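Local coordinates for venom allergen-like (VAL) 4 protein (Schistosoma mansoni, PDB 4P27) that binds lipids as a probably secreted SCP/TAPS protein of the CAP superfamily that lacks the prototypical CAP motifs, at residues A[20-25]-A[31-36]; A[89-94]-A[136-141]; A[115-120]-A[143-148]. All coordinates share one frame; numbering follows the deposited sequence.

Interaction 1: A[20-25]-A[31-36]; sequences KDVKNC and PPAKNL. With NAG (2-acetamido-2-deoxy-beta-D-glucopyranose), chain B.
The carbonyl of Val22 is met by Ala33 from above its plane. Ala33 N donates to Val22 O at 3.1 Å and stands 46° out of that plane, away from the lone-pair directions. The CA-H of Pro32 also reaches this oxygen, with Pro32 CA 3.1 Å from Val22 O. The Pro32 ring sets its CG against Cys25 SG at 3.7 Å. The flat amide of Asn35 uses both ends: ND2 donates to NAG O7 at 2.9 Å, and OD1 accepts from a water. The same water accepts from Leu36 N and Lys23 NZ. The Lys23 chain bends at chi3 (-72°), which turns the ammonium toward it. A type I beta turn from Val22 to Cys25 leads away from helix 6-22 of this CAP-family domain, and 31-36 runs back antiparallel to that helix toward strand 40-41. Apolar branches pack beside the Val22-Ala33 bond. Val22 and Leu36 side chains cross at about a right angle, with Val22 CG1 3.6 Å from Leu36 CD1. Lys23 and Leu36 run past each other in opposite directions, with Lys23 CG 4.0 Å from Leu36 CD1. Cys25 is disulfide-bonded to Cys158 and Lys23 O takes a bond from Lys153, tying the C-terminal tail to this corner.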
loop_
_atom_site.group_PDB
_atom_site.type_symbol
_atom_site.label_atom_id
_atom_site.label_comp_id
_atom_site.label_asym_id
_atom_site.label_seq_id
_atom_site.Cartn_x
_atom_site.Cartn_y
_atom_site.Cartn_z
ATOM N N LYS A 20 -9.053 -6.739 4.837
ATOM C CA LYS A 20 -10.039 -7.586 5.521
ATOM C C LYS A 20 -9.691 -7.756 6.993
ATOM O O LYS A 20 -10.556 -7.651 7.768
ATOM C CB LYS A 20 -10.141 -8.992 4.877
ATOM C CG LYS A 20 -11.347 -9.759 5.434
ATOM C CD LYS A 20 -11.783 -10.906 4.532
ATOM C CE LYS A 20 -12.633 -11.890 5.321
ATOM N NZ LYS A 20 -13.192 -12.917 4.413
ATOM N N ASP A 21 -8.437 -8.085 7.331
ATOM C CA ASP A 21 -7.983 -8.173 8.675
ATOM C C ASP A 21 -8.235 -6.917 9.527
ATOM O O ASP A 21 -8.680 -7.056 10.684
ATOM C CB ASP A 21 -6.519 -8.375 8.682
ATOM C CG ASP A 21 -6.136 -9.804 8.355
ATOM O OD1 ASP A 21 -7.036 -10.611 8.225
ATOM O OD2 ASP A 21 -4.945 -10.084 8.241
ATOM N N VAL A 22 -7.882 -5.713 9.008
ATOM C CA VAL A 22 -8.073 -4.480 9.809
ATOM C C VAL A 22 -9.576 -4.242 10.076
ATOM O O VAL A 22 -9.914 -3.786 11.179
ATOM C CB VAL A 22 -7.330 -3.227 9.215
ATOM C CG1 VAL A 22 -8.053 -2.617 8.032
ATOM C CG2 VAL A 22 -7.095 -2.173 10.297
ATOM N N LYS A 23 -10.475 -4.563 9.128
ATOM C CA LYS A 23 -11.933 -4.542 9.441
ATOM C C LYS A 23 -12.451 -5.528 10.503
ATOM O O LYS A 23 -13.606 -5.426 10.888
ATOM C CB LYS A 23 -12.764 -4.771 8.240
ATOM C CG LYS A 23 -12.595 -3.664 7.285
ATOM C CD LYS A 23 -13.712 -3.659 6.288
ATOM C CE LYS A 23 -13.518 -4.814 5.370
ATOM N NZ LYS A 23 -14.133 -4.512 4.053
ATOM N N ASN A 24 -11.619 -6.467 10.934
ATOM C CA ASN A 24 -12.060 -7.585 11.757
ATOM C C ASN A 24 -11.121 -7.787 12.915
ATOM O O ASN A 24 -10.971 -8.910 13.337
ATOM C CB ASN A 24 -12.019 -8.856 10.908
ATOM C CG ASN A 24 -13.163 -8.903 9.967
ATOM O OD1 ASN A 24 -14.277 -9.041 10.442
ATOM N ND2 ASN A 24 -12.944 -8.612 8.658
ATOM N N CYS A 25 -10.429 -6.723 13.369
ATOM C CA CYS A 25 -9.638 -6.747 14.603
ATOM C C CYS A 25 -8.423 -7.619 14.521
ATOM O O CYS A 25 -7.926 -8.076 15.537
ATOM C CB CYS A 25 -10.464 -7.189 15.822
ATOM S SG CYS A 25 -11.764 -6.052 16.277
ATOM N N PRO A 31 -7.285 -0.069 16.074
ATOM C CA PRO A 31 -8.755 -0.173 16.091
ATOM C C PRO A 31 -9.296 -0.737 14.782
ATOM O O PRO A 31 -8.696 -0.522 13.746
ATOM C CB PRO A 31 -9.216 1.275 16.303
ATOM C CG PRO A 31 -8.147 2.115 15.639
ATOM C CD PRO A 31 -6.848 1.348 15.987
ATOM N N PRO A 32 -10.435 -1.461 14.825
ATOM C CA PRO A 32 -10.914 -2.012 13.566
ATOM C C PRO A 32 -11.543 -0.929 12.718
ATOM O O PRO A 32 -12.110 -0.001 13.250
ATOM C CB PRO A 32 -12.048 -3.023 14.009
ATOM C CG PRO A 32 -12.493 -2.518 15.346
ATOM C CD PRO A 32 -11.171 -2.033 15.997
ATOM N N ALA A 33 -11.552 -1.119 11.415
ATOM C CA ALA A 33 -12.097 -0.153 10.533
ATOM C C ALA A 33 -13.584 -0.378 10.286
ATOM O O ALA A 33 -14.036 -1.555 10.104
ATOM C CB ALA A 33 -11.359 -0.267 9.226
ATOM N N LYS A 34 -14.347 0.712 10.235
ATOM C CA LYS A 34 -15.764 0.624 9.982
ATOM C C LYS A 34 -16.083 0.264 8.522
ATOM O O LYS A 34 -16.988 -0.541 8.253
ATOM C CB LYS A 34 -16.462 1.933 10.311
ATOM C CG LYS A 34 -18.002 1.879 10.234
ATOM C CD LYS A 34 -18.549 3.298 10.166
ATOM C CE LYS A 34 -19.755 3.532 11.064
ATOM N NZ LYS A 34 -20.824 4.014 10.160
ATOM N N ASN A 35 -15.384 0.884 7.585
ATOM C CA ASN A 35 -15.595 0.664 6.159
ATOM C C ASN A 35 -14.207 0.822 5.416
ATOM O O ASN A 35 -13.368 1.629 5.868
ATOM C CB ASN A 35 -16.536 1.711 5.609
ATOM C CG ASN A 35 -16.737 1.541 4.102
ATOM O OD1 ASN A 35 -17.401 0.580 3.695
ATOM N ND2 ASN A 35 -16.100 2.419 3.260
ATOM N N LEU A 36 -13.987 0.122 4.297
ATOM C CA LEU A 36 -12.819 0.386 3.409
ATOM C C LEU A 36 -13.371 0.097 2.047
ATOM O O LEU A 36 -14.096 -0.861 1.885
ATOM C CB LEU A 36 -11.682 -0.595 3.702
ATOM C CG LEU A 36 -11.052 -0.502 5.065
ATOM C CD1 LEU A 36 -9.976 -1.579 5.149
ATOM C CD2 LEU A 36 -10.544 0.911 5.431
HETATM C C1 NAG B . -13.011 7.330 5.142
HETATM C C2 NAG B . -14.529 7.476 4.946
HETATM C C3 NAG B . -15.036 8.845 5.280
HETATM C C4 NAG B . -14.533 9.211 6.647
HETATM C C5 NAG B . -13.021 9.219 6.619
HETATM C C6 NAG B . -12.520 9.754 7.933
HETATM C C7 NAG B . -15.133 5.993 3.198
HETATM C C8 NAG B . -15.432 5.814 1.760
HETATM N N2 NAG B . -14.951 7.215 3.605
HETATM O O3 NAG B . -16.457 8.836 5.236
HETATM O O4 NAG B . -15.011 10.476 6.986
HETATM O O5 NAG B . -12.557 7.910 6.348
HETATM O O6 NAG B . -11.118 9.684 8.021
HETATM O O7 NAG B . -15.051 5.041 3.911
HETATM O O HOH W 1 -15.995 -2.060 4.287
#

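Interaction 2: A[89-94]-A[136-141]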
loop_
_atom_site.group_PDB
_atom_site.type_symbol
_atom_site.label_atom_id
_atom_site.label_comp_id
_atom_site.label_asym_id
_atom_site.label_seq_id
_atom_site.Cartn_x
_atom_site.Cartn_y
_atom_site.Cartn_z
ATOM N N LYS A 89 5.319 -7.714 3.952
ATOM C CA LYS A 89 5.306 -7.866 5.380
ATOM C C LYS A 89 6.019 -6.683 6.052
ATOM O O LYS A 89 5.604 -6.205 7.105
ATOM C CB LYS A 89 6.054 -9.141 5.748
ATOM C CG LYS A 89 5.604 -9.668 7.090
ATOM C CD LYS A 89 6.712 -10.349 7.902
ATOM C CE LYS A 89 6.042 -11.091 9.066
ATOM N NZ LYS A 89 6.834 -12.209 9.646
ATOM N N ASP A 90 7.116 -6.237 5.458
ATOM C CA ASP A 90 7.730 -5.016 5.916
ATOM C C ASP A 90 6.763 -3.784 5.890
ATOM O O ASP A 90 6.684 -2.982 6.853
ATOM C CB ASP A 90 8.938 -4.730 5.060
ATOM C CG ASP A 90 9.635 -3.472 5.464
ATOM O OD1 ASP A 90 10.020 -3.382 6.624
ATOM O OD2 ASP A 90 9.822 -2.551 4.646
ATOM N N TRP A 91 6.052 -3.604 4.780
ATOM C CA TRP A 91 5.094 -2.498 4.721
ATOM C C TRP A 91 4.036 -2.672 5.822
ATOM O O TRP A 91 3.707 -1.727 6.562
ATOM C CB TRP A 91 4.381 -2.490 3.350
ATOM C CG TRP A 91 5.222 -2.077 2.215
ATOM C CD1 TRP A 91 6.485 -1.612 2.247
ATOM C CD2 TRP A 91 4.822 -2.126 0.835
ATOM N NE1 TRP A 91 6.946 -1.363 0.922
ATOM C CE2 TRP A 91 5.894 -1.669 0.064
ATOM C CE3 TRP A 91 3.604 -2.490 0.179
ATOM C CZ2 TRP A 91 5.823 -1.595 -1.330
ATOM C CZ3 TRP A 91 3.573 -2.422 -1.171
ATOM C CH2 TRP A 91 4.660 -2.005 -1.918
ATOM N N LEU A 92 3.446 -3.860 5.907
ATOM C CA LEU A 92 2.388 -4.106 6.905
ATOM C C LEU A 92 2.808 -3.785 8.370
ATOM O O LEU A 92 2.083 -3.130 9.126
ATOM C CB LEU A 92 1.894 -5.592 6.768
ATOM C CG LEU A 92 1.032 -6.094 7.960
ATOM C CD1 LEU A 92 -0.283 -5.332 8.039
ATOM C CD2 LEU A 92 0.742 -7.602 7.824
ATOM N N GLU A 93 3.989 -4.240 8.765
ATOM C CA GLU A 93 4.334 -4.266 10.185
ATOM C C GLU A 93 4.723 -2.893 10.647
ATOM O O GLU A 93 4.967 -2.707 11.824
ATOM C CB GLU A 93 5.516 -5.174 10.445
ATOM C CG GLU A 93 5.358 -6.454 9.698
ATOM C CD GLU A 93 5.342 -7.613 10.600
ATOM O OE1 GLU A 93 4.316 -7.822 11.241
ATOM O OE2 GLU A 93 6.372 -8.279 10.656
ATOM N N GLU A 94 4.755 -1.936 9.737
ATOM C CA GLU A 94 4.768 -0.579 10.167
ATOM C C GLU A 94 3.588 -0.228 11.021
ATOM O O GLU A 94 3.607 0.845 11.619
ATOM C CB GLU A 94 4.757 0.366 8.972
ATOM C CG GLU A 94 5.988 0.259 8.123
ATOM C CD GLU A 94 5.952 1.296 7.029
ATOM O OE1 GLU A 94 4.948 2.061 6.884
ATOM O OE2 GLU A 94 6.921 1.337 6.298
ATOM N N ILE A 136 10.161 -3.025 -5.924
ATOM C CA ILE A 136 8.689 -3.117 -6.015
ATOM C C ILE A 136 8.012 -1.720 -5.842
ATOM O O ILE A 136 8.379 -0.977 -4.902
ATOM C CB ILE A 136 8.207 -4.021 -4.919
ATOM C CG1 ILE A 136 8.953 -5.367 -5.033
ATOM C CG2 ILE A 136 6.673 -4.161 -4.965
ATOM C CD1 ILE A 136 8.991 -6.094 -3.709
ATOM N N VAL A 137 7.137 -1.353 -6.803
ATOM C CA VAL A 137 6.411 -0.081 -6.841
ATOM C C VAL A 137 4.943 -0.484 -6.805
ATOM O O VAL A 137 4.547 -1.249 -7.671
ATOM C CB VAL A 137 6.687 0.688 -8.121
ATOM C CG1 VAL A 137 5.923 2.037 -8.186
ATOM C CG2 VAL A 137 8.215 0.910 -8.259
ATOM N N CYS A 138 4.175 -0.036 -5.787
ATOM C CA CYS A 138 2.674 -0.077 -5.830
ATOM C C CYS A 138 2.173 1.321 -5.921
ATOM O O CYS A 138 2.659 2.190 -5.159
ATOM C CB CYS A 138 2.059 -0.716 -4.590
ATOM S SG CYS A 138 2.185 -2.524 -4.599
ATOM N N ASN A 139 1.280 1.525 -6.892
ATOM C CA ASN A 139 0.533 2.770 -7.071
ATOM C C ASN A 139 -0.876 2.560 -6.619
ATOM O O ASN A 139 -1.448 1.467 -6.795
ATOM C CB ASN A 139 0.534 3.304 -8.494
ATOM C CG ASN A 139 1.894 3.763 -8.916
ATOM O OD1 ASN A 139 2.604 4.325 -8.107
ATOM N ND2 ASN A 139 2.296 3.489 -10.202
ATOM N N TYR A 140 -1.421 3.609 -5.991
ATOM C CA TYR A 140 -2.747 3.559 -5.383
ATOM C C TYR A 140 -3.517 4.872 -5.843
ATOM O O TYR A 140 -2.936 5.926 -5.917
ATOM C CB TYR A 140 -2.639 3.617 -3.882
ATOM C CG TYR A 140 -1.780 2.523 -3.277
ATOM C CD1 TYR A 140 -0.367 2.680 -3.166
ATOM C CD2 TYR A 140 -2.371 1.292 -2.827
ATOM C CE1 TYR A 140 0.436 1.675 -2.601
ATOM C CE2 TYR A 140 -1.551 0.278 -2.238
ATOM C CZ TYR A 140 -0.163 0.472 -2.179
ATOM O OH TYR A 140 0.651 -0.489 -1.627
ATOM N N ALA A 141 -4.819 4.757 -6.116
ATOM C CA ALA A 141 -5.689 5.898 -6.521
ATOM C C ALA A 141 -7.008 5.790 -5.740
ATOM O O ALA A 141 -7.652 4.765 -5.798
ATOM C CB ALA A 141 -5.991 5.802 -8.018
#
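Trp91 carries this contact alone from its helix, pushing the six-membered part of its indole at three residues of strand 133-141. Cys138 SG sits at the ring edge, 88° off the ring normal. Cys138 SG is 3.7 Å from Trp91 CH2 and 4.8 Å from the centroid of the six-membered ring. This is a Cys sulfur-aromatic contact made in the plane of the indole, not over a face. Ile136 CG2 comes in obliquely, 4.2 Å from Trp91 CH2. On the neighbouring ring carbon, Tyr140 OH lies 3.5 Å from Trp91 CZ3, and the two side chains cross obliquely. Trp91 CG is anti to the carbonyl carbon (chi1 -71°), which directs the indole from the helix toward the strand.

Helix 89-93 and strand 136-141 are 12.7 Å apart at the closest approach of their axes, with 53° between their directions. The indole and the strand side chains together span that distance. Ile136, Cys138 and Tyr140 point to the helix, while Val137 and Asn139 serve the other face of the sheet, against helix 43-54. This is the alpha-beta-alpha sandwich of the CAP fold, with helices 6-22 and 84-93 on the Trp91 side.

A second shell positions these groups. Trp91 NE1 donates to Leu78 O on strand 75-81, which holds the indole's rotation, and its side chain also touches Asn77, Ala79 and His15. Cys138 is bonded to Cys125 on the adjacent strand 122-130, so its sulfur is a half-cystine tied to the next strand, and Ile11 packs on it. Tyr140 OH is hydrogen-bonded to His15 NE2, and the two rings meet. Backbone bonds of Ile136 with Ala79 and Cys138 with Asn77 seat the strand in the sheet.

Interaction 3: A[115-120]-A[143-148]. With NAG (2-acetamido-2-deoxy-beta-D-glucopyranose), chain B.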
loop_
_atom_site.group_PDB
_atom_site.type_symbol
_atom_site.label_atom_id
_atom_site.label_comp_id
_atom_site.label_asym_id
_atom_site.label_seq_id
_atom_site.Cartn_x
_atom_site.Cartn_y
_atom_site.Cartn_z
ATOM N N MET A 115 -1.756 1.240 2.767
ATOM C CA MET A 115 -2.413 -0.083 2.527
ATOM C C MET A 115 -3.796 -0.143 3.140
ATOM O O MET A 115 -4.640 -0.787 2.597
ATOM C CB MET A 115 -1.591 -1.250 3.120
ATOM C CG MET A 115 -0.269 -1.509 2.314
ATOM S SD MET A 115 0.646 -2.890 3.092
ATOM C CE MET A 115 -0.346 -4.208 2.596
ATOM N N VAL A 116 -4.049 0.545 4.256
ATOM C CA VAL A 116 -5.377 0.487 4.878
ATOM C C VAL A 116 -6.211 1.765 4.647
ATOM O O VAL A 116 -7.194 1.986 5.317
ATOM C CB VAL A 116 -5.328 0.165 6.394
ATOM C CG1 VAL A 116 -4.807 -1.274 6.649
ATOM C CG2 VAL A 116 -4.549 1.221 7.215
ATOM N N TRP A 117 -5.866 2.496 3.596
ATOM C CA TRP A 117 -6.463 3.798 3.332
ATOM C C TRP A 117 -7.846 3.570 2.841
ATOM O O TRP A 117 -8.088 2.865 1.825
ATOM C CB TRP A 117 -5.618 4.643 2.342
ATOM C CG TRP A 117 -6.099 6.067 2.419
ATOM C CD1 TRP A 117 -6.990 6.701 1.564
ATOM C CD2 TRP A 117 -5.731 7.015 3.421
ATOM N NE1 TRP A 117 -7.216 8.029 2.014
ATOM C CE2 TRP A 117 -6.451 8.232 3.149
ATOM C CE3 TRP A 117 -4.875 6.956 4.550
ATOM C CZ2 TRP A 117 -6.327 9.386 3.967
ATOM C CZ3 TRP A 117 -4.729 8.134 5.336
ATOM C CH2 TRP A 117 -5.467 9.303 5.016
ATOM N N ASN A 118 -8.806 4.117 3.567
ATOM C CA ASN A 118 -10.216 3.737 3.269
ATOM C C ASN A 118 -10.778 4.220 1.919
ATOM O O ASN A 118 -11.595 3.509 1.312
ATOM C CB ASN A 118 -11.146 4.163 4.417
ATOM C CG ASN A 118 -11.348 5.673 4.460
ATOM O OD1 ASN A 118 -10.475 6.476 4.017
ATOM N ND2 ASN A 118 -12.458 6.081 5.051
ATOM N N THR A 119 -10.359 5.391 1.410
ATOM C CA THR A 119 -10.939 5.847 0.095
ATOM C C THR A 119 -10.198 5.298 -1.121
ATOM O O THR A 119 -10.646 5.440 -2.252
ATOM C CB THR A 119 -10.876 7.373 -0.090
ATOM O OG1 THR A 119 -9.582 7.842 0.252
ATOM C CG2 THR A 119 -11.912 8.121 0.907
ATOM N N THR A 120 -9.032 4.682 -0.913
ATOM C CA THR A 120 -8.317 4.100 -2.044
ATOM C C THR A 120 -9.155 3.000 -2.727
ATOM O O THR A 120 -9.651 2.081 -2.076
ATOM C CB THR A 120 -6.940 3.509 -1.565
ATOM O OG1 THR A 120 -6.138 4.564 -1.013
ATOM C CG2 THR A 120 -6.251 2.828 -2.752
ATOM N N GLY A 143 -4.557 8.640 -3.710
ATOM C CA GLY A 143 -3.539 8.380 -2.676
ATOM C C GLY A 143 -4.025 8.812 -1.296
ATOM O O GLY A 143 -5.154 9.216 -1.137
ATOM N N ASP A 144 -3.207 8.620 -0.305
ATOM C CA ASP A 144 -3.568 8.955 1.025
ATOM C C ASP A 144 -3.207 10.410 1.392
ATOM O O ASP A 144 -2.678 11.140 0.587
ATOM C CB ASP A 144 -2.992 7.906 1.987
ATOM C CG ASP A 144 -1.529 7.900 2.102
ATOM O OD1 ASP A 144 -0.829 8.732 1.507
ATOM O OD2 ASP A 144 -1.066 6.983 2.847
ATOM N N SER A 145 -3.466 10.811 2.631
ATOM C CA SER A 145 -3.083 12.137 3.099
ATOM C C SER A 145 -2.428 11.910 4.427
ATOM O O SER A 145 -2.145 10.761 4.830
ATOM C CB SER A 145 -4.338 13.030 3.207
ATOM O OG SER A 145 -5.150 12.611 4.266
ATOM N N GLU A 146 -2.195 12.974 5.153
ATOM C CA GLU A 146 -1.644 12.879 6.484
ATOM C C GLU A 146 -2.693 12.504 7.548
ATOM O O GLU A 146 -2.311 12.208 8.612
ATOM C CB GLU A 146 -1.045 14.232 6.929
ATOM C CG GLU A 146 -2.045 15.367 7.038
ATOM C CD GLU A 146 -1.353 16.699 7.364
ATOM O OE1 GLU A 146 -0.174 16.713 7.839
ATOM O OE2 GLU A 146 -1.989 17.743 7.112
ATOM N N ASP A 147 -3.954 12.544 7.271
ATOM C CA ASP A 147 -5.020 12.024 8.225
ATOM C C ASP A 147 -4.935 10.570 8.596
ATOM O O ASP A 147 -3.985 9.822 8.147
ATOM C CB ASP A 147 -6.390 12.212 7.600
ATOM C CG ASP A 147 -6.646 13.699 7.279
ATOM O OD1 ASP A 147 -6.025 14.493 7.971
ATOM O OD2 ASP A 147 -7.356 14.076 6.337
ATOM N N ARG A 148 -5.936 10.182 9.407
ATOM C CA ARG A 148 -6.104 8.786 9.826
ATOM C C ARG A 148 -6.611 8.012 8.604
ATOM O O ARG A 148 -7.363 8.545 7.738
ATOM C CB ARG A 148 -7.054 8.702 11.047
ATOM C CG ARG A 148 -6.434 9.280 12.339
ATOM C CD ARG A 148 -7.555 9.468 13.383
ATOM N NE ARG A 148 -6.986 9.996 14.634
ATOM C CZ ARG A 148 -6.857 11.321 14.810
ATOM N NH1 ARG A 148 -7.296 12.149 13.885
ATOM N NH2 ARG A 148 -6.330 11.802 15.868
HETATM C C1 NAG B . -13.011 7.330 5.142
HETATM C C2 NAG B . -14.529 7.476 4.946
HETATM C C3 NAG B . -15.036 8.845 5.280
HETATM C C4 NAG B . -14.533 9.211 6.647
HETATM C C5 NAG B . -13.021 9.219 6.619
HETATM C C6 NAG B . -12.520 9.754 7.933
HETATM C C7 NAG B . -15.133 5.993 3.198
HETATM C C8 NAG B . -15.432 5.814 1.760
HETATM N N2 NAG B . -14.951 7.215 3.605
HETATM O O3 NAG B . -16.457 8.836 5.236
HETATM O O4 NAG B . -15.011 10.476 6.986
HETATM O O5 NAG B . -12.557 7.910 6.348
HETATM O O6 NAG B . -11.118 9.684 8.021
HETATM O O7 NAG B . -15.051 5.041 3.911
HETATM O O HOH W 2 -9.184 8.531 5.863
#
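Trp117 gives by far the most surface to this contact, and Asp144 comes next. Asp144 CB lies over one face of the indole in a CH-pi contact, 3.5 Å from the centroid of the six-membered ring and 23° off its normal. Asp144 CB comes closest to Trp117 CD2, at 3.2 Å. With chi1 at 68°, Asp144 CG lies between its own backbone N and carbonyl carbon. The CB, rather than the carboxylate, makes the closest approach to the ring, and the carboxylate plane is turned 72° from the indole. The same face takes the backbone N of Ser145, 3.4 Å above the ring plane of Trp117.

Further along, the chain wraps round the rim. Asp147 O reaches the edge in the ring plane, 3.4 Å from Trp117 CZ3. Arg148 O approaches obliquely, 3.4 Å from Trp117 CH2. Ser145 shapes this bend through an ST turn: its OG accepts from Asp147 N at 3.2 Å and also rests near Trp117 CH2.

The two loops lie at one end of the central sheet of the CAP fold. Residues 115-120 lead from helix 110-115 into strand 122-130, and residues 143-148 leave its antiparallel neighbour 133-141. The indole fills the angle between them.

The opposite face is approached by Asn118 OD1 and a water, both toward the rim. Asn118 ND2 is bonded covalently to NAG C1, the N-linked site. The water lies within bonding distance of Asn118 OD1, Arg148 O and NAG O6, though its hydrogens cannot serve all the acceptors in reach. Outside partners hold residues 143-148: Lys113 NZ donates to Asp147 O, and Gln114 OE1 accepts from Asp144 N. The Arg148 guanidinium donates to the carbonyls of Phe100 and Glu101.

How the interactions relate
Interaction 2 is buried near the chain centre, interaction 3 lies at the surface and interaction 1 is partly buried. Interaction 2 joins helix to sheet through a ring edge, sulfur and apolar groups. Interaction 1 joins the C-terminal part of helix 6-22 and its turn to a loop; interaction 3 joins two loops. Carbonyls, water and sugar join apolar packing in interaction 1 and a CH-pi contact in interaction 3. Interactions 1 and 3 share the NAG and touch where Leu36 CD2 meets Asn118 CB at 3.5 Å. Met115 SD packs on Trp91 CB, linking interactions 2 and 3. Strand 133-141 of interaction 2 runs on toward residues 143-148. Interactions 1 and 2 do not touch.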